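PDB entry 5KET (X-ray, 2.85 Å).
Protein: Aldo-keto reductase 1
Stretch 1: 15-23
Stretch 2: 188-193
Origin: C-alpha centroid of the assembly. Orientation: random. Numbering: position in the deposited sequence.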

# COMPACT_ATOMS: atom_id res chain seq x y z
N THR A 15 8.34 -14.11 0.60
CA THR A 15 8.67 -14.52 -0.76
C THR A 15 7.39 -14.74 -1.57
O THR A 15 6.51 -15.52 -1.18
CB THR A 15 9.57 -15.77 -0.78
OG1 THR A 15 8.78 -16.95 -0.80
CG2 THR A 15 10.47 -15.80 0.48
N PHE A 16 7.28 -14.01 -2.67
CA PHE A 16 6.19 -14.16 -3.63
C PHE A 16 6.18 -15.54 -4.25
O PHE A 16 7.16 -16.29 -4.20
CB PHE A 16 6.32 -13.11 -4.74
CG PHE A 16 6.27 -11.72 -4.26
CD1 PHE A 16 5.55 -11.41 -3.13
CD2 PHE A 16 6.96 -10.73 -4.91
CE1 PHE A 16 5.50 -10.12 -2.67
CE2 PHE A 16 6.92 -9.43 -4.46
CZ PHE A 16 6.19 -9.13 -3.34
N HIS A 17 5.05 -15.84 -4.90
CA HIS A 17 4.91 -17.13 -5.55
C HIS A 17 5.94 -17.31 -6.67
O HIS A 17 6.47 -18.41 -6.86
CB HIS A 17 3.48 -17.27 -6.08
CG HIS A 17 3.27 -18.49 -6.92
ND1 HIS A 17 2.68 -19.63 -6.44
CD2 HIS A 17 3.56 -18.75 -8.21
CE1 HIS A 17 2.62 -20.54 -7.40
NE2 HIS A 17 3.15 -20.03 -8.49
N ASN A 18 6.27 -16.23 -7.38
CA ASN A 18 7.32 -16.29 -8.38
C ASN A 18 8.71 -16.42 -7.77
O ASN A 18 9.69 -16.41 -8.52
CB ASN A 18 7.28 -15.06 -9.27
CG ASN A 18 7.22 -13.78 -8.48
OD1 ASN A 18 8.24 -13.26 -8.06
ND2 ASN A 18 6.01 -13.27 -8.27
N GLY A 19 8.84 -16.54 -6.45
CA GLY A 19 10.11 -16.78 -5.81
C GLY A 19 10.87 -15.54 -5.35
O GLY A 19 11.92 -15.68 -4.72
N ARG A 20 10.36 -14.35 -5.65
CA ARG A 20 11.02 -13.11 -5.25
C ARG A 20 10.63 -12.71 -3.84
O ARG A 20 9.47 -12.79 -3.44
CB ARG A 20 10.68 -11.99 -6.23
CG ARG A 20 11.62 -11.93 -7.39
CD ARG A 20 11.06 -11.12 -8.53
NE ARG A 20 11.49 -11.72 -9.79
CZ ARG A 20 12.70 -11.58 -10.31
NH1 ARG A 20 13.61 -10.85 -9.68
NH2 ARG A 20 13.00 -12.18 -11.45
N LYS A 21 11.62 -12.24 -3.08
CA LYS A 21 11.45 -11.91 -1.67
C LYS A 21 11.15 -10.42 -1.51
O LYS A 21 11.72 -9.58 -2.22
CB LYS A 21 12.71 -12.30 -0.88
CG LYS A 21 13.02 -13.79 -0.96
CD LYS A 21 14.20 -14.20 -0.09
N MET A 22 10.27 -10.11 -0.57
CA MET A 22 9.85 -8.75 -0.31
C MET A 22 10.09 -8.42 1.16
O MET A 22 9.64 -9.19 2.04
CB MET A 22 8.38 -8.55 -0.67
CG MET A 22 7.77 -7.19 -0.36
SD MET A 22 5.98 -7.25 -0.58
CE MET A 22 5.57 -5.52 -0.79
N PRO A 23 10.79 -7.36 1.47
CA PRO A 23 11.04 -7.02 2.88
C PRO A 23 9.74 -6.79 3.63
O PRO A 23 8.83 -6.15 3.13
CB PRO A 23 11.86 -5.70 2.79
CG PRO A 23 12.53 -5.80 1.46
CD PRO A 23 11.65 -6.55 0.57
N ILE A 188 0.03 -14.55 -15.25
CA ILE A 188 0.98 -14.38 -14.16
C ILE A 188 0.18 -13.92 -12.94
O ILE A 188 -0.39 -12.83 -12.95
CB ILE A 188 2.07 -13.35 -14.49
CG1 ILE A 188 2.96 -13.86 -15.63
CG2 ILE A 188 2.87 -12.99 -13.24
CD1 ILE A 188 3.87 -12.79 -16.21
N ARG A 189 0.15 -14.76 -11.90
CA ARG A 189 -0.71 -14.51 -10.76
C ARG A 189 -0.27 -13.25 -10.00
O ARG A 189 0.90 -12.87 -10.04
CB ARG A 189 -0.71 -15.72 -9.83
CG ARG A 189 -1.32 -15.50 -8.46
CD ARG A 189 -1.80 -16.81 -7.86
NE ARG A 189 -1.23 -17.96 -8.55
CZ ARG A 189 -1.77 -19.16 -8.53
NH1 ARG A 189 -2.91 -19.38 -7.88
NH2 ARG A 189 -1.19 -20.16 -9.19
N PRO A 190 -1.21 -12.55 -9.36
CA PRO A 190 -0.84 -11.46 -8.46
C PRO A 190 0.22 -11.89 -7.46
O PRO A 190 0.10 -12.93 -6.81
CB PRO A 190 -2.17 -11.12 -7.76
CG PRO A 190 -3.24 -11.69 -8.64
CD PRO A 190 -2.64 -12.51 -9.71
N ALA A 191 1.27 -11.09 -7.34
CA ALA A 191 2.32 -11.37 -6.37
C ALA A 191 1.99 -10.84 -4.99
O ALA A 191 2.42 -11.42 -3.99
CB ALA A 191 3.64 -10.77 -6.84
N ASN A 192 1.22 -9.76 -4.90
CA ASN A 192 1.01 -9.07 -3.64
C ASN A 192 -0.32 -8.34 -3.68
O ASN A 192 -0.69 -7.78 -4.71
CB ASN A 192 2.17 -8.10 -3.35
CG ASN A 192 1.90 -7.21 -2.15
OD1 ASN A 192 2.03 -7.65 -1.00
ND2 ASN A 192 1.57 -5.95 -2.40
N LEU A 193 -1.03 -8.36 -2.56
CA LEU A 193 -2.23 -7.57 -2.35
C LEU A 193 -1.94 -6.55 -1.26
O LEU A 193 -1.44 -6.91 -0.19
CB LEU A 193 -3.40 -8.45 -1.91
CG LEU A 193 -4.63 -7.64 -1.48
CD1 LEU A 193 -5.17 -6.84 -2.64
CD2 LEU A 193 -5.69 -8.52 -0.85

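No hydrogen bond joins these two stretches; packing holds them together, across a modest 288 Å² of buried surface. The central element is a CH-pi contact. The methyl of Ala-191 lies over one face of the Phe-16 ring, its CB 4.0 Å from the ring centroid and 21° off the ring normal, and Phe-16 CG to Ala-191 CB is 3.8 Å. Alanine suits this place: its single methyl fits against the ring where the backbones run close, Phe-16 CA and Ala-191 CA being 5.5 Å apart, the nearest such pair. Phe-16, with chi1 in the m well, offers a broad apolar surface, and both residues are buried.

Further van der Waals contacts extend the packing. Phe-16 CD1 comes within 3.2 Å of Ala-191 O, so the ring meets backbone as well as methyl. Farther along the ring, Phe-16 CE1 lies 4.0 Å from Asn-192 CB. Met-22, extended with all three chi angles t, also reaches the buried Asn-192 side chain; long and flexible, methionine can bring its sulfur to a neighbour without requiring a precise polar match.

At the exposed margin, polar side chains contribute mainly packing. Asn-18 ND2 sits 3.7 Å from Ala-191 CB, while His-17 CE1 approaches Arg-189 NH2 at 4.2 Å, the ring and guanidinium meeting obliquely. Such polar side chains can cover the contact while remaining accessible to solvent, and the arginine is long enough to reach across to the histidine ring.

Hydrogen bonds within the first stretch shape its side of the contact. A type I turn runs from Phe-16 to Gly-19, closed by Gly-19 N to Phe-16 O at 2.8 Å; Phe-16 N also bonds Arg-20 O at 2.6 Å. Arg-20 N makes a weak bond to Asn-18 OD1 at 3.4 Å. Gly-19 adopts a positive phi of 93°, where a CB would jam against the preceding carbonyl oxygen.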